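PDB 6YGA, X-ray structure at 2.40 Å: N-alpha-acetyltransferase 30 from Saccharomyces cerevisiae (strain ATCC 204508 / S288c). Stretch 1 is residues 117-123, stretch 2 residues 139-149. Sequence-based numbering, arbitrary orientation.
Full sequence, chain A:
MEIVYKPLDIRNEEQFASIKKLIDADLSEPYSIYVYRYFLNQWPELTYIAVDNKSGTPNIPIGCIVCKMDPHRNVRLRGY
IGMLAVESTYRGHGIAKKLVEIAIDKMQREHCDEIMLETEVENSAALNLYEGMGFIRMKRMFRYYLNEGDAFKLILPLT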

ATOM      1  N   LEU A 117       1.302  17.695  -3.123  1.00 39.97           N
ATOM      2  CA  LEU A 117       2.645  17.206  -2.856  1.00 41.27           C
ATOM      3  C   LEU A 117       2.543  15.884  -2.111  1.00 41.29           C
ATOM      4  O   LEU A 117       1.502  15.546  -1.541  1.00 41.29           O
ATOM      5  N   GLU A 118       3.639  15.135  -2.130  1.00 42.30           N
ATOM      6  CA  GLU A 118       3.783  13.925  -1.337  1.00 43.21           C
ATOM      7  C   GLU A 118       4.909  14.128  -0.338  1.00 47.12           C
ATOM      8  O   GLU A 118       5.901  14.802  -0.637  1.00 53.42           O
ATOM      9  N   THR A 119       4.752  13.548   0.847  1.00 45.88           N
ATOM     10  CA  THR A 119       5.763  13.660   1.883  1.00 47.19           C
ATOM     11  C   THR A 119       5.705  12.417   2.759  1.00 44.82           C
ATOM     12  O   THR A 119       4.721  11.671   2.752  1.00 43.02           O
ATOM     13  N   GLU A 120       6.786  12.193   3.500  1.00 45.17           N
ATOM     14  CA  GLU A 120       6.854  11.054   4.401  1.00 44.96           C
ATOM     15  C   GLU A 120       5.939  11.275   5.598  1.00 46.77           C
ATOM     16  O   GLU A 120       5.826  12.390   6.114  1.00 49.07           O
ATOM     17  N   VAL A 121       5.283  10.202   6.047  1.00 48.23           N
ATOM     18  CA  VAL A 121       4.460  10.305   7.245  1.00 50.97           C
ATOM     19  C   VAL A 121       5.318  10.505   8.485  1.00 55.41           C
ATOM     20  O   VAL A 121       4.819  10.980   9.512  1.00 55.77           O
ATOM     21  N   GLU A 122       6.603  10.156   8.414  1.00 59.69           N
ATOM     22  CA  GLU A 122       7.539  10.352   9.511  1.00 68.17           C
ATOM     23  C   GLU A 122       8.235  11.707   9.455  1.00 68.48           C
ATOM     24  O   GLU A 122       8.997  12.033  10.370  1.00 74.02           O
ATOM     25  N   ASN A 123       7.993  12.496   8.406  1.00 61.19           N
ATOM     26  CA  ASN A 123       8.616  13.809   8.245  1.00 58.13           C
ATOM     27  C   ASN A 123       7.756  14.840   8.971  1.00 56.72           C
ATOM     28  O   ASN A 123       6.909  15.519   8.387  1.00 57.09           O
ATOM     29  N   LYS A 139      -4.692  11.215   1.412  1.00 38.88           N
ATOM     30  CA  LYS A 139      -4.381   9.847   1.029  1.00 38.52           C
ATOM     31  C   LYS A 139      -3.130   9.397   1.766  1.00 36.40           C
ATOM     32  O   LYS A 139      -2.259  10.212   2.083  1.00 37.18           O
ATOM     33  N   ARG A 140      -3.053   8.097   2.035  1.00 35.06           N
ATOM     34  CA  ARG A 140      -1.865   7.477   2.607  1.00 36.65           C
ATOM     35  C   ARG A 140      -1.433   6.338   1.699  1.00 39.38           C
ATOM     36  O   ARG A 140      -2.242   5.465   1.367  1.00 41.27           O
HETATM   37  N   MSE A 141      -0.169   6.349   1.292  1.00 40.08           N
HETATM   38  CA  MSE A 141       0.329   5.353   0.347  1.00 39.22           C
HETATM   39  C   MSE A 141       1.270   4.364   1.026  1.00 38.00           C
HETATM   40  O   MSE A 141       2.289   4.751   1.594  1.00 37.89           O
ATOM     41  N   PHE A 142       0.913   3.084   0.953  1.00 38.87           N
ATOM     42  CA  PHE A 142       1.623   2.034   1.675  1.00 37.76           C
ATOM     43  C   PHE A 142       3.034   1.851   1.119  1.00 38.58           C
ATOM     44  O   PHE A 142       3.207   1.535  -0.063  1.00 39.48           O
ATOM     45  N   ARG A 143       4.035   2.052   1.982  1.00 39.55           N
ATOM     46  CA  ARG A 143       5.449   1.853   1.645  1.00 41.37           C
ATOM     47  C   ARG A 143       5.845   2.639   0.396  1.00 42.36           C
ATOM     48  O   ARG A 143       6.632   2.178  -0.433  1.00 40.86           O
ATOM     49  N   TYR A 144       5.286   3.844   0.269  1.00 43.39           N
ATOM     50  CA  TYR A 144       5.596   4.706  -0.866  1.00 43.93           C
ATOM     51  C   TYR A 144       7.078   5.055  -0.902  1.00 47.15           C
ATOM     52  O   TYR A 144       7.669   5.182  -1.981  1.00 48.54           O
ATOM     53  N   TYR A 145       7.698   5.211   0.268  1.00 48.96           N
ATOM     54  CA  TYR A 145       9.127   5.472   0.377  1.00 51.08           C
ATOM     55  C   TYR A 145       9.911   4.230   0.785  1.00 54.51           C
ATOM     56  O   TYR A 145      10.957   4.344   1.431  1.00 57.18           O
ATOM     57  N   LEU A 146       9.414   3.046   0.423  1.00 55.31           N
ATOM     58  CA  LEU A 146      10.122   1.775   0.604  1.00 56.50           C
ATOM     59  C   LEU A 146      10.412   1.590   2.089  1.00 54.01           C
ATOM     60  O   LEU A 146       9.464   1.622   2.892  1.00 51.92           O
ATOM     61  N   ASN A 147      11.668   1.412   2.503  1.00 55.68           N
ATOM     62  CA  ASN A 147      11.979   1.194   3.910  1.00 56.19           C
ATOM     63  C   ASN A 147      11.893   2.468   4.742  1.00 56.25           C
ATOM     64  O   ASN A 147      12.029   2.392   5.967  1.00 57.23           O
ATOM     65  N   GLU A 148      11.683   3.628   4.120  1.00 57.89           N
ATOM     66  CA  GLU A 148      11.467   4.859   4.872  1.00 58.77           C
ATOM     67  C   GLU A 148      10.014   5.048   5.293  1.00 54.42           C
ATOM     68  O   GLU A 148       9.716   6.001   6.021  1.00 53.29           O
ATOM     69  N   GLY A 149       9.112   4.182   4.854  1.00 52.76           N
ATOM     70  CA  GLY A 149       7.746   4.169   5.342  1.00 51.65           C
ATOM     71  C   GLY A 149       6.746   4.680   4.318  1.00 47.82           C
ATOM     72  O   GLY A 149       7.043   4.861   3.134  1.00 46.95           O
TER

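Two segments can pack closely without a single hydrogen bond between them, as this pair from N-alpha-acetyltransferase 30 illustrates. Arg140 leaves its backbone sideways, but a fully t chain (chi1 to chi3) carries its guanidinium to Val121, whose CG2 lies 3.8 Å from Arg140 NH2 while its CG1 sits over one face of the planar group. That face offers no N-H to a partner, so an aliphatic methyl suits it; the nitrogens find their hydrogen bonds elsewhere in the structure. Met141, a selenomethionine with chi1 m and chi2 p, likewise starts sideways and ends close, its CE 3.6 Å from Glu118 CG. Phe142 and Arg143 stay out of reach as the chain turns. Tyr144, chi1 t, points toward the strand and sets its OH 3.7 Å from Glu118 CD.

Tyr145, chi1 m, has the most surface covered. Its ring receives Glu120 CG over one face, 3.8 Å from the centroid, a CH-pi contact made by the methylene of an acid whose OE1 is held by Asn123 ND2 at 3.1 Å. The Tyr145 OH reaches within 3.5 Å of Thr119 N, yet the angle is too poor for a hydrogen bond. Beyond it, Glu148 O approaches Glu122 CG at 4.2 Å, and Gly149 follows with backbone angles (phi 108°, psi -168°) that would jam a CB against Glu148 O, which by itself calls for glycine.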

ATOM      1  CB  LEU A 117       3.472  18.220  -2.050  1.00 43.44           C
ATOM      2  CG  LEU A 117       3.046  18.473  -0.598  1.00 43.33           C
ATOM      3  CD1 LEU A 117       3.891  17.666   0.379  1.00 43.91           C
ATOM      4  CD2 LEU A 117       3.098  19.956  -0.256  1.00 43.53           C
ATOM      5  CB  GLU A 118       4.075  12.702  -2.214  1.00 45.51           C
ATOM      6  CG  GLU A 118       3.030  12.435  -3.282  1.00 48.23           C
ATOM      7  CD  GLU A 118       3.491  12.834  -4.668  1.00 51.36           C
ATOM      8  OE1 GLU A 118       4.621  13.351  -4.796  1.00 52.56           O
ATOM      9  OE2 GLU A 118       2.722  12.625  -5.630  1.00 52.93           O
ATOM     10  CB  THR A 119       5.574  14.935   2.720  1.00 51.35           C
ATOM     11  OG1 THR A 119       6.730  15.155   3.536  1.00 57.51           O
ATOM     12  CG2 THR A 119       4.359  14.814   3.613  1.00 49.04           C
ATOM     13  CB  GLU A 120       8.290  10.838   4.879  1.00 46.97           C
ATOM     14  CG  GLU A 120       9.319  10.673   3.765  1.00 49.46           C
ATOM     15  CD  GLU A 120       9.907  11.993   3.285  1.00 56.11           C
ATOM     16  OE1 GLU A 120       9.299  13.057   3.536  1.00 57.87           O
ATOM     17  OE2 GLU A 120      10.987  11.968   2.656  1.00 58.94           O
ATOM     18  CB  VAL A 121       3.563   9.063   7.398  1.00 50.73           C
ATOM     19  CG1 VAL A 121       2.876   8.745   6.082  1.00 47.49           C
ATOM     20  CG2 VAL A 121       4.372   7.877   7.885  1.00 54.11           C
ATOM     21  CB  GLU A 122       8.591   9.235   9.513  1.00 75.72           C
ATOM     22  CG  GLU A 122       8.024   7.822   9.397  1.00 82.59           C
ATOM     23  CD  GLU A 122       7.194   7.403  10.601  1.00 88.95           C
ATOM     24  OE1 GLU A 122       7.280   8.066  11.657  1.00 92.20           O
ATOM     25  OE2 GLU A 122       6.455   6.400  10.493  1.00 90.21           O
ATOM     26  CB  ASN A 123       8.783  14.142   6.768  1.00 55.75           C
ATOM     27  CG  ASN A 123       9.740  15.290   6.534  1.00 56.57           C
ATOM     28  OD1 ASN A 123       9.914  16.158   7.390  1.00 58.73           O
ATOM     29  ND2 ASN A 123      10.365  15.305   5.362  1.00 55.22           N
ATOM     30  CB  LYS A 139      -4.175   9.741  -0.487  1.00 43.79           C
ATOM     31  CG  LYS A 139      -4.215   8.336  -1.057  1.00 48.12           C
ATOM     32  CD  LYS A 139      -4.054   8.390  -2.572  1.00 50.60           C
ATOM     33  CE  LYS A 139      -4.374   7.064  -3.234  1.00 53.71           C
ATOM     34  NZ  LYS A 139      -4.305   7.178  -4.715  1.00 56.32           N
ATOM     35  CB  ARG A 140      -2.125   6.955   4.023  1.00 37.82           C
ATOM     36  CG  ARG A 140      -0.860   6.558   4.778  1.00 36.87           C
ATOM     37  CD  ARG A 140      -1.198   5.904   6.112  1.00 38.25           C
ATOM     38  NE  ARG A 140      -0.015   5.419   6.821  1.00 38.83           N
ATOM     39  CZ  ARG A 140       0.450   5.943   7.952  1.00 39.21           C
ATOM     40  NH1 ARG A 140      -0.167   6.974   8.514  1.00 38.03           N
ATOM     41  NH2 ARG A 140       1.532   5.433   8.524  1.00 38.00           N
HETATM   42  CB  MSE A 141       1.026   6.036  -0.833  1.00 39.06           C
HETATM   43  CG  MSE A 141       0.107   6.931  -1.654  1.00 42.09           C
HETATM   44 SE   MSE A 141      -0.164   8.702  -0.879  0.60 46.29          SE
HETATM   45  CE  MSE A 141       1.124   9.703  -1.946  1.00 43.53           C
ATOM     46  CB  PHE A 142       0.830   0.733   1.586  1.00 40.50           C
ATOM     47  CG  PHE A 142       1.464  -0.425   2.300  1.00 43.72           C
ATOM     48  CD1 PHE A 142       1.362  -0.549   3.676  1.00 45.25           C
ATOM     49  CD2 PHE A 142       2.138  -1.406   1.590  1.00 43.74           C
ATOM     50  CE1 PHE A 142       1.939  -1.619   4.333  1.00 45.15           C
ATOM     51  CE2 PHE A 142       2.712  -2.478   2.239  1.00 45.48           C
ATOM     52  CZ  PHE A 142       2.614  -2.586   3.613  1.00 45.37           C
ATOM     53  CB  ARG A 143       5.773   0.364   1.491  1.00 40.99           C
ATOM     54  CG  ARG A 143       5.661  -0.420   2.789  1.00 42.65           C
ATOM     55  CD  ARG A 143       6.137  -1.854   2.630  1.00 45.54           C
ATOM     56  NE  ARG A 143       7.524  -1.920   2.183  1.00 51.05           N
ATOM     57  CZ  ARG A 143       8.574  -1.840   2.993  1.00 53.35           C
ATOM     58  NH1 ARG A 143       8.395  -1.686   4.296  1.00 53.91           N
ATOM     59  NH2 ARG A 143       9.802  -1.911   2.500  1.00 54.29           N
ATOM     60  CB  TYR A 144       4.734   5.965  -0.786  1.00 42.70           C
ATOM     61  CG  TYR A 144       4.836   6.904  -1.966  1.00 42.83           C
ATOM     62  CD1 TYR A 144       4.017   6.748  -3.077  1.00 43.87           C
ATOM     63  CD2 TYR A 144       5.727   7.967  -1.953  1.00 43.80           C
ATOM     64  CE1 TYR A 144       4.097   7.614  -4.153  1.00 45.28           C
ATOM     65  CE2 TYR A 144       5.817   8.836  -3.021  1.00 45.68           C
ATOM     66  CZ  TYR A 144       4.999   8.657  -4.118  1.00 47.15           C
ATOM     67  OH  TYR A 144       5.089   9.524  -5.182  1.00 51.51           O
ATOM     68  CB  TYR A 145       9.389   6.617   1.359  1.00 52.92           C
ATOM     69  CG  TYR A 145       8.829   7.941   0.895  1.00 52.84           C
ATOM     70  CD1 TYR A 145       9.440   8.652  -0.130  1.00 50.59           C
ATOM     71  CD2 TYR A 145       7.687   8.479   1.475  1.00 50.47           C
ATOM     72  CE1 TYR A 145       8.931   9.859  -0.566  1.00 51.57           C
ATOM     73  CE2 TYR A 145       7.172   9.688   1.048  1.00 49.87           C
ATOM     74  CZ  TYR A 145       7.797  10.374   0.026  1.00 52.26           C
ATOM     75  OH  TYR A 145       7.296  11.578  -0.413  1.00 54.11           O
ATOM     76  CB  LEU A 146      11.343   1.776  -0.317  1.00 62.19           C
ATOM     77  CG  LEU A 146      11.076   2.175  -1.771  1.00 65.78           C
ATOM     78  CD1 LEU A 146      12.358   2.633  -2.449  1.00 67.92           C
ATOM     79  CD2 LEU A 146      10.445   1.019  -2.532  1.00 66.81           C
ATOM     80  CB  ASN A 147      13.373   0.571   4.050  1.00 59.14           C
ATOM     81  CG  ASN A 147      13.496  -0.767   3.330  1.00 60.20           C
ATOM     82  OD1 ASN A 147      12.499  -1.445   3.077  1.00 60.01           O
ATOM     83  ND2 ASN A 147      14.726  -1.152   3.004  1.00 62.89           N
ATOM     84  CB  GLU A 148      11.936   6.065   4.054  1.00 63.40           C
ATOM     85  CG  GLU A 148      13.430   6.063   3.781  1.00 69.91           C
ATOM     86  CD  GLU A 148      14.242   5.897   5.049  1.00 77.23           C
ATOM     87  OE1 GLU A 148      14.041   6.688   5.996  1.00 79.00           O
ATOM     88  OE2 GLU A 148      15.071   4.964   5.106  1.00 82.19           O
TER